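Local coordinates for cucumber basic protein (Cucumis sativus, PDB 2CBP) that is a phytocyanin that holds a copper ion in a type 1 (blue) site and probably carries electrons, at residues S8-T12 with L31-N35; F24-L30 with I91-L96; N40-V44 with A58-T62; N45-F49 with Q74-I78. All blocks are in the same frame, centred on the assembly; numbering follows the deposited sequence. Where two conformers were deposited one is given.

Contact 3 and strand 73-78 of contact 4 belong to one antiparallel sheet, in which strand 41-44 runs between 59-61 and 73-78; Val42 N lies 2.8 Å from Ile78 O. Helix 46-51 of contact 4 packs on this sheet. Contact 2 reaches it through strand 90-95, with Ile91 N 2.9 Å from Phe77 O, and its other segment leads into strand 29-33 of the second sheet, which contact 1 also uses. Inside, contacts 1 and 2 meet where Phe32 CZ lies 4.0 Å from Ile91 CD1. Measured between nearest atoms, the side chain of Trp11 in contact 1 is about 5 Å from the copper ion. The side chain of Asn40 in contact 3 is about 6 Å from the copper ion.

Contact 1: S8-T12 with L31-N35; sequences SGGWT and LFNYN
With CG turned away from its own backbone N (chi1 177°), Trp11 swings its indole in between Phe32 and Tyr34, whose CG sits between the backbone N and the carbonyl carbon (chi1 58°). The three rings form an aromatic cluster inside the cupredoxin-type fold, where the loop after strand 2-4 meets the end of strand 29-33. Phe32 presents an edge to one indole face in a T-shaped pair, its CD2 3.7 Å from Trp11 CD2. Tyr34 takes the indole edge instead: Trp11 CD1 approaches Tyr34 CD1 to 3.7 Å, in an offset edge-to-face pair.

The indole is also held at its polar atom, since NE1 bonds to Asn40 O, and the ring touches Met89, a copper ligand. Tyr34 OH, in turn, is hydrogen-bonded to Asp66. A leucine in place of Trp11 would probably leave Asn40 O without this donor and open a gap between Phe32 and Tyr34 beside Met89. Gly10, at positive phi, passes close to the strand, its CA 3.8 Å from Asn33 O, the atom that accepts a 3.0 Å hydrogen bond from Trp11 N.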
loop_
_atom_site.group_PDB
_atom_site.type_symbol
_atom_site.label_atom_id
_atom_site.label_comp_id
_atom_site.label_asym_id
_atom_site.label_seq_id
_atom_site.Cartn_x
_atom_site.Cartn_y
_atom_site.Cartn_z
ATOM N N SER A 8 12.008 2.239 -8.264
ATOM C CA SER A 8 13.297 1.789 -7.749
ATOM C C SER A 8 13.491 2.034 -6.268
ATOM O O SER A 8 14.305 1.297 -5.643
ATOM C CB SER A 8 14.429 2.315 -8.635
ATOM O OG SER A 8 14.310 1.645 -9.897
ATOM N N GLY A 9 12.770 2.964 -5.715
ATOM C CA GLY A 9 12.853 3.272 -4.274
ATOM C C GLY A 9 12.075 2.311 -3.383
ATOM O O GLY A 9 12.305 2.268 -2.151
ATOM N N GLY A 10 11.175 1.537 -3.979
ATOM C CA GLY A 10 10.342 0.581 -3.307
ATOM C C GLY A 10 9.317 1.293 -2.405
ATOM O O GLY A 10 9.085 2.482 -2.566
ATOM N N TRP A 11 8.773 0.504 -1.526
ATOM C CA TRP A 11 7.739 0.898 -0.528
ATOM C C TRP A 11 8.485 1.675 0.556
ATOM O O TRP A 11 9.269 1.091 1.290
ATOM C CB TRP A 11 6.988 -0.313 -0.052
ATOM C CG TRP A 11 5.952 -0.238 0.996
ATOM C CD1 TRP A 11 5.881 -0.984 2.124
ATOM C CD2 TRP A 11 4.790 0.610 1.012
ATOM N NE1 TRP A 11 4.740 -0.689 2.869
ATOM C CE2 TRP A 11 4.063 0.300 2.185
ATOM C CE3 TRP A 11 4.303 1.569 0.136
ATOM C CZ2 TRP A 11 2.881 0.939 2.515
ATOM C CZ3 TRP A 11 3.108 2.206 0.463
ATOM C CH2 TRP A 11 2.423 1.903 1.630
ATOM N N THR A 12 8.213 2.969 0.561
ATOM C CA THR A 12 8.896 3.867 1.516
ATOM C C THR A 12 8.065 5.077 1.860
ATOM O O THR A 12 6.874 5.160 1.488
ATOM C CB THR A 12 10.247 4.189 0.850
ATOM O OG1 THR A 12 11.010 4.820 1.852
ATOM C CG2 THR A 12 10.101 5.055 -0.397
ATOM N N LEU A 31 3.382 -4.901 -6.292
ATOM C CA LEU A 31 4.572 -5.546 -5.689
ATOM C C LEU A 31 5.251 -4.540 -4.757
ATOM O O LEU A 31 5.690 -3.475 -5.184
ATOM C CB LEU A 31 5.497 -6.032 -6.776
ATOM C CG LEU A 31 6.637 -6.965 -6.372
ATOM C CD1 LEU A 31 6.948 -7.848 -7.554
ATOM C CD2 LEU A 31 7.855 -6.219 -5.898
ATOM N N PHE A 32 5.327 -4.936 -3.495
ATOM C CA PHE A 32 5.893 -4.138 -2.415
ATOM C C PHE A 32 7.233 -4.694 -1.932
ATOM O O PHE A 32 7.251 -5.798 -1.380
ATOM C CB PHE A 32 4.917 -4.113 -1.211
ATOM C CG PHE A 32 3.582 -3.454 -1.419
ATOM C CD1 PHE A 32 2.532 -4.129 -2.016
ATOM C CD2 PHE A 32 3.381 -2.133 -0.984
ATOM C CE1 PHE A 32 1.295 -3.515 -2.218
ATOM C CE2 PHE A 32 2.145 -1.501 -1.160
ATOM C CZ PHE A 32 1.108 -2.212 -1.775
ATOM N N ASN A 33 8.253 -3.876 -2.134
ATOM C CA ASN A 33 9.617 -4.213 -1.717
ATOM C C ASN A 33 10.058 -3.336 -0.536
ATOM O O ASN A 33 10.037 -2.094 -0.690
ATOM C CB ASN A 33 10.630 -4.007 -2.843
ATOM C CG ASN A 33 10.490 -4.940 -4.024
ATOM O OD1 ASN A 33 10.338 -6.156 -3.869
ATOM N ND2 ASN A 33 10.581 -4.341 -5.191
ATOM N N TYR A 34 10.499 -4.003 0.517
ATOM C CA TYR A 34 10.980 -3.280 1.707
ATOM C C TYR A 34 11.646 -4.212 2.701
ATOM O O TYR A 34 11.574 -5.456 2.588
ATOM C CB TYR A 34 9.732 -2.590 2.401
ATOM C CG TYR A 34 8.743 -3.657 2.752
ATOM C CD1 TYR A 34 7.826 -4.163 1.814
ATOM C CD2 TYR A 34 8.713 -4.217 4.049
ATOM C CE1 TYR A 34 6.958 -5.164 2.127
ATOM C CE2 TYR A 34 7.832 -5.230 4.362
ATOM C CZ TYR A 34 6.941 -5.712 3.406
ATOM O OH TYR A 34 6.111 -6.729 3.801
ATOM N N ASN A 35 12.243 -3.582 3.702
ATOM C CA ASN A 35 12.898 -4.277 4.831
ATOM C C ASN A 35 11.845 -4.520 5.903
ATOM O O ASN A 35 11.497 -3.533 6.557
ATOM C CB ASN A 35 14.000 -3.368 5.380
ATOM C CG ASN A 35 14.763 -4.056 6.517
ATOM O OD1 ASN A 35 14.257 -4.978 7.170
ATOM N ND2 ASN A 35 15.995 -3.602 6.728
#

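Contact 2: F24-L30 with I91-L96; sequences FRAGDIL and IAVNAL
The backbones of Phe24 and Ala26 meet the C-terminus through two hydrogen bonds: Leu96 N gives an almost perfectly straight one (178°) to Phe24 O at 2.9 Å, from above the carbonyl plane, and the terminal oxygen Leu96 OXT accepts from Ala26 N at 2.7 Å. A water adds a bridge, accepting from Phe24 N and donating to Asn94 O. The short bond from Ala26 probably helps to position the terminal carboxylate. Residues Arg25 to Asp28 make a type II turn, closed by Asp28 N to Arg25 O, with Gly27 in the position of positive phi. Asp28 OD2 accepts from Arg25 N at 3.0 Å, met from above the carboxylate plane, while Asp28 OD1 is hydrogen-bonded to Ala1 N.

Phe24 carries much of the apolar contact. The Phe24 and Val93 side chains cross at about a right angle, Phe24 CD2 coming 4.0 Å from Val93 CB, and the Phe24 ring also pairs edge-to-face with Tyr3. Phe24 CB rests on the backbone at Asn94 O, 3.6 Å away. The methyl of Ala95 fills in beside the turn, its CB 3.7 Å from Ala26 N. Deeper in, Leu30 CD1 and Ile91 CD1 meet tip to tip at 4.0 Å. With an alanine in place of Phe24, Val93 would probably lose its aromatic cover and Tyr3 its ring partner.

The contact thus joins the two sheets of the fold: Leu30, on strand 29-33 beside strand 2-4, and Ile91, on strand 90-95, both pack against Phe77 of strand 73-78.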
loop_
_atom_site.group_PDB
_atom_site.type_symbol
_atom_site.label_atom_id
_atom_site.label_comp_id
_atom_site.label_asym_id
_atom_site.label_seq_id
_atom_site.Cartn_x
_atom_site.Cartn_y
_atom_site.Cartn_z
ATOM N N PHE A 24 -5.254 1.365 -13.083
ATOM C CA PHE A 24 -5.252 -0.035 -12.643
ATOM C C PHE A 24 -6.522 -0.761 -13.074
ATOM O O PHE A 24 -7.593 -0.166 -13.237
ATOM C CB PHE A 24 -5.008 -0.128 -11.117
ATOM C CG PHE A 24 -3.771 0.594 -10.632
ATOM C CD1 PHE A 24 -2.512 -0.014 -10.745
ATOM C CD2 PHE A 24 -3.856 1.858 -10.079
ATOM C CE1 PHE A 24 -1.362 0.658 -10.324
ATOM C CE2 PHE A 24 -2.714 2.542 -9.628
ATOM C CZ PHE A 24 -1.472 1.935 -9.756
ATOM N N ARG A 25 -6.365 -2.058 -13.229
ATOM C CA ARG A 25 -7.443 -2.967 -13.604
ATOM C C ARG A 25 -7.550 -4.059 -12.540
ATOM O O ARG A 25 -6.534 -4.417 -11.929
ATOM C CB ARG A 25 -7.243 -3.648 -14.942
ATOM C CG ARG A 25 -7.659 -2.873 -16.165
ATOM C CD ARG A 25 -7.470 -3.693 -17.393
ATOM N NE ARG A 25 -8.145 -4.956 -17.458
ATOM C CZ ARG A 25 -7.801 -6.205 -17.189
ATOM N NH1 ARG A 25 -6.597 -6.569 -16.746
ATOM N NH2 ARG A 25 -8.696 -7.201 -17.372
ATOM N N ALA A 26 -8.774 -4.533 -12.372
ATOM C CA ALA A 26 -8.989 -5.627 -11.389
ATOM C C ALA A 26 -8.054 -6.757 -11.869
ATOM O O ALA A 26 -7.963 -7.001 -13.094
ATOM C CB ALA A 26 -10.417 -6.072 -11.369
ATOM N N GLY A 27 -7.398 -7.389 -10.912
ATOM C CA GLY A 27 -6.494 -8.484 -11.232
ATOM C C GLY A 27 -5.044 -8.063 -11.343
ATOM O O GLY A 27 -4.165 -8.949 -11.311
ATOM N N ASP A 28 -4.807 -6.779 -11.476
ATOM C CA ASP A 28 -3.421 -6.252 -11.548
ATOM C C ASP A 28 -2.796 -6.601 -10.174
ATOM O O ASP A 28 -3.502 -6.857 -9.181
ATOM C CB ASP A 28 -3.357 -4.790 -11.876
ATOM C CG ASP A 28 -3.546 -4.402 -13.317
ATOM O OD1 ASP A 28 -3.635 -5.344 -14.176
ATOM O OD2 ASP A 28 -3.596 -3.222 -13.682
ATOM N N ILE A 29 -1.480 -6.625 -10.154
ATOM C CA ILE A 29 -0.688 -6.928 -8.975
ATOM C C ILE A 29 0.223 -5.759 -8.588
ATOM O O ILE A 29 0.901 -5.156 -9.415
ATOM C CB ILE A 29 0.221 -8.150 -9.189
ATOM C CG1 ILE A 29 -0.660 -9.358 -9.447
ATOM C CG2 ILE A 29 1.116 -8.409 -7.989
ATOM C CD1 ILE A 29 0.059 -10.554 -10.068
ATOM N N LEU A 30 0.206 -5.485 -7.277
ATOM C CA LEU A 30 1.062 -4.456 -6.703
ATOM C C LEU A 30 2.174 -5.261 -5.975
ATOM O O LEU A 30 1.833 -6.173 -5.213
ATOM C CB LEU A 30 0.405 -3.528 -5.716
ATOM C CG LEU A 30 -0.735 -2.650 -6.213
ATOM C CD1 LEU A 30 -1.049 -1.618 -5.167
ATOM C CD2 LEU A 30 -0.416 -2.021 -7.532
ATOM N N ILE A 91 -0.890 4.473 0.294
ATOM C CA ILE A 91 -1.332 4.645 -1.090
ATOM C C ILE A 91 -2.795 4.229 -1.201
ATOM O O ILE A 91 -3.317 3.343 -0.519
ATOM C CB ILE A 91 -0.539 3.927 -2.171
ATOM C CG1 ILE A 91 -0.483 2.444 -1.871
ATOM C CG2 ILE A 91 0.849 4.530 -2.349
ATOM C CD1 ILE A 91 0.115 1.508 -2.928
ATOM N N ALA A 92 -3.425 4.924 -2.157
ATOM C CA ALA A 92 -4.838 4.632 -2.469
ATOM C C ALA A 92 -4.866 4.362 -4.002
ATOM O O ALA A 92 -4.295 5.132 -4.753
ATOM C CB ALA A 92 -5.773 5.718 -2.047
ATOM N N VAL A 93 -5.563 3.272 -4.343
ATOM C CA VAL A 93 -5.694 2.912 -5.768
ATOM C C VAL A 93 -7.148 2.535 -6.072
ATOM O O VAL A 93 -7.916 2.134 -5.183
ATOM C CB VAL A 93 -4.697 1.801 -6.137
ATOM C CG1 VAL A 93 -3.275 2.067 -5.656
ATOM C CG2 VAL A 93 -5.148 0.431 -5.663
ATOM N N ASN A 94 -7.468 2.657 -7.346
ATOM C CA ASN A 94 -8.809 2.282 -7.850
ATOM C C ASN A 94 -8.577 1.336 -9.051
ATOM O O ASN A 94 -7.867 1.756 -9.970
ATOM C CB ASN A 94 -9.683 3.459 -8.237
ATOM C CG ASN A 94 -11.092 2.948 -8.621
ATOM O OD1 ASN A 94 -11.758 2.313 -7.810
ATOM N ND2 ASN A 94 -11.506 3.268 -9.839
ATOM N N ALA A 95 -9.188 0.170 -8.941
ATOM C CA ALA A 95 -9.053 -0.811 -10.028
ATOM C C ALA A 95 -10.377 -0.895 -10.796
ATOM O O ALA A 95 -11.432 -1.138 -10.198
ATOM C CB ALA A 95 -8.612 -2.152 -9.500
ATOM N N LEU A 96 -10.233 -0.682 -12.103
ATOM C CA LEU A 96 -11.420 -0.740 -12.985
ATOM C C LEU A 96 -11.674 -2.192 -13.390
ATOM O O LEU A 96 -12.845 -2.424 -13.754
ATOM C CB LEU A 96 -11.215 0.200 -14.142
ATOM C CG LEU A 96 -11.248 1.691 -13.806
ATOM C CD1 LEU A 96 -10.884 2.474 -15.022
ATOM C CD2 LEU A 96 -12.611 2.103 -13.273
ATOM O OXT LEU A 96 -10.779 -3.056 -13.345
HETATM O O HOH W 1 -7.133 3.355 -11.822
#

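Contact 3: N40-V44 with A58-T62; sequences NVVVV and AKVYT
Asn40 opens the pairing with its CB 3.4 Å from Tyr61 O. Its CG sits between N and C (chi1 59°), which carries the amide over toward Val60, with ND2 4.0 Å from Val60 CG1; the polar partner of ND2 is Asn80 OD1. Val41 then forms an antiparallel hydrogen-bonded pair with Tyr61: Val41 N donates to Tyr61 O, and Tyr61 N returns a shorter bond of 2.7 Å to Val41 O, nearly straight at 169°. Their side chains share one face of the sheet, CB to CB. Val42 faces Val60 as a non-hydrogen-bonded pair on the other face, where the two valines lie side by side with Val42 CG1 4.1 Å from Val60 CG2 and Ala58 CB also beside Val42 CG1. Backbone contact is kept here by CA-H...O approaches, such as Val42 CA to Lys59 O.

Val43 N bonds to Lys59 O at 3.0 Å, and a water donating to Val43 O and accepting from Lys59 N continues the ladder. On the side shared with Val41, Val43 CG2 lies at the edge of the Tyr61 ring, 3.7 Å from Tyr61 CE1. One face of that ring is covered by Lys59, whose CE sits over its centre while NZ turns back to Val60 O. Val44 closes the run with a light touch on Ala58 CB.

The antiparallel pair, whose connection carries helix 46-51, lies at one side of a sheet, with 59-61 its outermost strand, in a cupredoxin-type beta sandwich, and Asn40 follows the copper ligand His39 directly.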
loop_
_atom_site.group_PDB
_atom_site.type_symbol
_atom_site.label_atom_id
_atom_site.label_comp_id
_atom_site.label_asym_id
_atom_site.label_seq_id
_atom_site.Cartn_x
_atom_site.Cartn_y
_atom_site.Cartn_z
ATOM N N ASN A 40 5.947 -2.604 6.956
ATOM C CA ASN A 40 4.932 -3.605 6.683
ATOM C C ASN A 40 3.950 -2.980 5.651
ATOM O O ASN A 40 4.073 -1.821 5.260
ATOM C CB ASN A 40 4.176 -4.156 7.911
ATOM C CG ASN A 40 3.454 -3.113 8.715
ATOM O OD1 ASN A 40 3.133 -2.010 8.202
ATOM N ND2 ASN A 40 3.200 -3.370 10.003
ATOM N N VAL A 41 3.020 -3.850 5.263
ATOM C CA VAL A 41 1.950 -3.453 4.317
ATOM C C VAL A 41 0.658 -3.872 5.023
ATOM O O VAL A 41 0.508 -5.065 5.389
ATOM C CB VAL A 41 2.127 -4.094 2.922
ATOM C CG1 VAL A 41 0.972 -3.748 1.984
ATOM C CG2 VAL A 41 3.467 -3.775 2.291
ATOM N N VAL A 42 -0.240 -2.927 5.202
ATOM C CA VAL A 42 -1.517 -3.177 5.872
ATOM C C VAL A 42 -2.654 -2.734 4.940
ATOM O O VAL A 42 -2.621 -1.599 4.424
ATOM C CB VAL A 42 -1.543 -2.470 7.255
ATOM C CG1 VAL A 42 -2.759 -2.801 8.105
ATOM C CG2 VAL A 42 -0.252 -2.660 8.045
ATOM N N VAL A 43 -3.587 -3.625 4.780
ATOM C CA VAL A 43 -4.772 -3.410 3.936
ATOM C C VAL A 43 -5.912 -2.879 4.812
ATOM O O VAL A 43 -6.470 -3.612 5.646
ATOM C CB VAL A 43 -5.165 -4.720 3.222
ATOM C CG1 VAL A 43 -6.287 -4.433 2.215
ATOM C CG2 VAL A 43 -3.986 -5.387 2.573
ATOM N N VAL A 44 -6.216 -1.612 4.559
ATOM C CA VAL A 44 -7.274 -0.921 5.340
ATOM C C VAL A 44 -8.405 -0.406 4.465
ATOM O O VAL A 44 -8.423 -0.623 3.258
ATOM C CB VAL A 44 -6.580 0.221 6.143
ATOM C CG1 VAL A 44 -5.531 -0.292 7.110
ATOM C CG2 VAL A 44 -5.995 1.288 5.230
ATOM N N ALA A 58 -7.559 -6.031 10.041
ATOM C CA ALA A 58 -6.836 -5.634 8.814
ATOM C C ALA A 58 -5.710 -6.646 8.569
ATOM O O ALA A 58 -5.002 -7.044 9.510
ATOM C CB ALA A 58 -6.322 -4.220 9.036
ATOM N N LYS A 59 -5.529 -7.034 7.323
ATOM C CA LYS A 59 -4.478 -7.977 6.900
ATOM C C LYS A 59 -3.128 -7.230 6.856
ATOM O O LYS A 59 -3.035 -6.156 6.300
ATOM C CB LYS A 59 -4.687 -8.544 5.517
ATOM C CG LYS A 59 -3.972 -9.795 5.098
ATOM C CD LYS A 59 -2.551 -10.023 5.542
ATOM C CE LYS A 59 -1.847 -11.166 4.814
ATOM N NZ LYS A 59 -0.634 -11.680 5.497
ATOM N N VAL A 60 -2.147 -7.885 7.455
ATOM C CA VAL A 60 -0.778 -7.382 7.516
ATOM C C VAL A 60 0.173 -8.302 6.761
ATOM O O VAL A 60 0.128 -9.525 7.016
ATOM C CB VAL A 60 -0.352 -7.200 8.986
ATOM C CG1 VAL A 60 1.075 -6.669 9.088
ATOM C CG2 VAL A 60 -1.331 -6.331 9.749
ATOM N N TYR A 61 0.957 -7.703 5.912
ATOM C CA TYR A 61 1.969 -8.410 5.086
ATOM C C TYR A 61 3.337 -8.023 5.618
ATOM O O TYR A 61 3.503 -6.835 5.956
ATOM C CB TYR A 61 1.830 -8.042 3.609
ATOM C CG TYR A 61 0.560 -8.570 2.979
ATOM C CD1 TYR A 61 -0.635 -7.861 3.090
ATOM C CD2 TYR A 61 0.561 -9.782 2.289
ATOM C CE1 TYR A 61 -1.801 -8.346 2.524
ATOM C CE2 TYR A 61 -0.600 -10.276 1.711
ATOM C CZ TYR A 61 -1.786 -9.554 1.832
ATOM O OH TYR A 61 -2.958 -10.015 1.287
ATOM N N THR A 62 4.247 -8.990 5.695
ATOM C CA THR A 62 5.597 -8.744 6.224
ATOM C C THR A 62 6.735 -9.499 5.543
ATOM O O THR A 62 7.865 -9.614 6.091
ATOM C CB THR A 62 5.586 -9.119 7.728
ATOM O OG1 THR A 62 5.374 -10.540 7.728
ATOM C CG2 THR A 62 4.473 -8.460 8.517
HETATM O O HOH W 2 -7.888 -6.239 5.413
#

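Contact 4: N45-F49 with Q74-I78; sequences NQGGF and QSYFI
Tyr76 OH, against which the side-chain amide of Gln46 lies, accepts a 2.8 Å hydrogen bond from Gln74 NE2, two residues earlier on the same strand; the hydroxyl lies close to the plane of the Gln74 amide. The Gln46 group approaches from the helix side, with CD 3.4 Å from Tyr76 OH, and the amide and phenol planes are only 18° apart. The Gln46 chain crosses the phenol obliquely: extended beyond CG, it carries its amide to the hydroxyl, while CB lies 3.6 Å from Tyr76 CE2. Gln46 CA stands over one ring face in a CH-pi contact, 3.8 Å from the centroid of Tyr76.

Phe49, with CG anti to its backbone N (chi1 171°), brings its ring across the tyrosine side chain at about a right angle. One of its faces takes Tyr76 CD1, which comes 3.6 Å from Phe49 CG, and the two rings are inclined at 47°. Ile78 CG2 adds apolar cover near Phe49 CA. The helix start itself is fixed by Asn45 as N-cap, its OD1 accepting from Gly48 N at 3.0 Å.

Helix 46-51, which follows strand 41-44, thus packs on strand 73-78, on the side bearing Tyr76 and Ile78, whereas Phe77 points the other way, to Phe32. Strand 90-95 completes the surroundings: Phe49 packs on Ala92, and Lys90 bonds to Phe49 O and makes a cation-pi contact with its ring.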
loop_
_atom_site.group_PDB
_atom_site.type_symbol
_atom_site.label_atom_id
_atom_site.label_comp_id
_atom_site.label_asym_id
_atom_site.label_seq_id
_atom_site.Cartn_x
_atom_site.Cartn_y
_atom_site.Cartn_z
ATOM N N ASN A 45 -9.304 0.308 5.136
ATOM C CA ASN A 45 -10.461 0.936 4.435
ATOM C C ASN A 45 -10.147 2.398 4.276
ATOM O O ASN A 45 -9.108 2.939 4.757
ATOM C CB ASN A 45 -11.747 0.584 5.195
ATOM C CG ASN A 45 -11.742 1.093 6.627
ATOM O OD1 ASN A 45 -10.850 1.819 7.074
ATOM N ND2 ASN A 45 -12.799 0.718 7.347
ATOM N N GLN A 46 -11.045 3.128 3.581
ATOM C CA GLN A 46 -10.814 4.568 3.343
ATOM C C GLN A 46 -10.598 5.358 4.620
ATOM O O GLN A 46 -9.719 6.241 4.715
ATOM C CB GLN A 46 -11.934 5.137 2.465
ATOM C CG GLN A 46 -11.627 6.599 2.097
ATOM C CD GLN A 46 -12.608 7.155 1.090
ATOM O OE1 GLN A 46 -13.736 6.659 0.960
ATOM N NE2 GLN A 46 -12.180 8.206 0.385
ATOM N N GLY A 47 -11.360 5.044 5.661
ATOM C CA GLY A 47 -11.287 5.690 6.963
ATOM C C GLY A 47 -9.934 5.580 7.637
ATOM O O GLY A 47 -9.363 6.562 8.175
ATOM N N GLY A 48 -9.425 4.368 7.629
ATOM C CA GLY A 48 -8.127 4.012 8.201
ATOM C C GLY A 48 -7.025 4.707 7.422
ATOM O O GLY A 48 -6.042 5.226 7.997
ATOM N N PHE A 49 -7.217 4.752 6.101
ATOM C CA PHE A 49 -6.242 5.396 5.230
ATOM C C PHE A 49 -6.119 6.882 5.628
ATOM O O PHE A 49 -5.018 7.428 5.731
ATOM C CB PHE A 49 -6.568 5.255 3.756
ATOM C CG PHE A 49 -5.766 6.032 2.774
ATOM C CD1 PHE A 49 -4.542 5.521 2.270
ATOM C CD2 PHE A 49 -6.188 7.274 2.325
ATOM C CE1 PHE A 49 -3.792 6.232 1.349
ATOM C CE2 PHE A 49 -5.444 7.991 1.401
ATOM C CZ PHE A 49 -4.241 7.498 0.908
ATOM N N GLN A 74 -11.850 0.234 -5.052
ATOM C CA GLN A 74 -10.829 0.899 -4.239
ATOM C C GLN A 74 -10.119 -0.015 -3.244
ATOM O O GLN A 74 -10.753 -0.837 -2.598
ATOM C CB GLN A 74 -11.469 2.048 -3.439
ATOM C CG GLN A 74 -12.103 3.131 -4.309
ATOM C CD GLN A 74 -13.395 3.629 -3.666
ATOM O OE1 GLN A 74 -14.471 3.502 -4.237
ATOM N NE2 GLN A 74 -13.255 4.181 -2.449
ATOM N N SER A 75 -8.815 0.213 -3.153
ATOM C CA SER A 75 -7.914 -0.474 -2.228
ATOM C C SER A 75 -7.036 0.613 -1.581
ATOM O O SER A 75 -6.615 1.540 -2.279
ATOM C CB SER A 75 -7.038 -1.556 -2.828
ATOM O OG SER A 75 -7.844 -2.659 -3.208
ATOM N N TYR A 76 -6.810 0.448 -0.294
ATOM C CA TYR A 76 -6.020 1.338 0.546
ATOM C C TYR A 76 -4.985 0.521 1.336
ATOM O O TYR A 76 -5.316 -0.509 1.935
ATOM C CB TYR A 76 -6.966 2.102 1.501
ATOM C CG TYR A 76 -8.027 2.927 0.781
ATOM C CD1 TYR A 76 -7.730 4.216 0.324
ATOM C CD2 TYR A 76 -9.301 2.420 0.572
ATOM C CE1 TYR A 76 -8.685 4.982 -0.342
ATOM C CE2 TYR A 76 -10.280 3.179 -0.089
ATOM C CZ TYR A 76 -9.969 4.449 -0.531
ATOM O OH TYR A 76 -10.944 5.168 -1.171
ATOM N N PHE A 77 -3.765 1.021 1.279
ATOM C CA PHE A 77 -2.618 0.394 1.948
ATOM C C PHE A 77 -1.845 1.455 2.748
ATOM O O PHE A 77 -1.591 2.582 2.309
ATOM C CB PHE A 77 -1.622 -0.287 0.964
ATOM C CG PHE A 77 -2.266 -1.203 -0.026
ATOM C CD1 PHE A 77 -2.769 -0.667 -1.231
ATOM C CD2 PHE A 77 -2.407 -2.548 0.242
ATOM C CE1 PHE A 77 -3.414 -1.500 -2.146
ATOM C CE2 PHE A 77 -3.052 -3.412 -0.669
ATOM C CZ PHE A 77 -3.548 -2.851 -1.856
ATOM N N ILE A 78 -1.434 0.992 3.940
ATOM C CA ILE A 78 -0.620 1.869 4.789
ATOM C C ILE A 78 0.489 1.001 5.431
ATOM O O ILE A 78 0.404 -0.226 5.399
ATOM C CB ILE A 78 -1.389 2.549 5.918
ATOM C CG1 ILE A 78 -1.826 1.522 6.946
ATOM C CG2 ILE A 78 -2.594 3.339 5.437
ATOM C CD1 ILE A 78 -2.572 2.056 8.174
#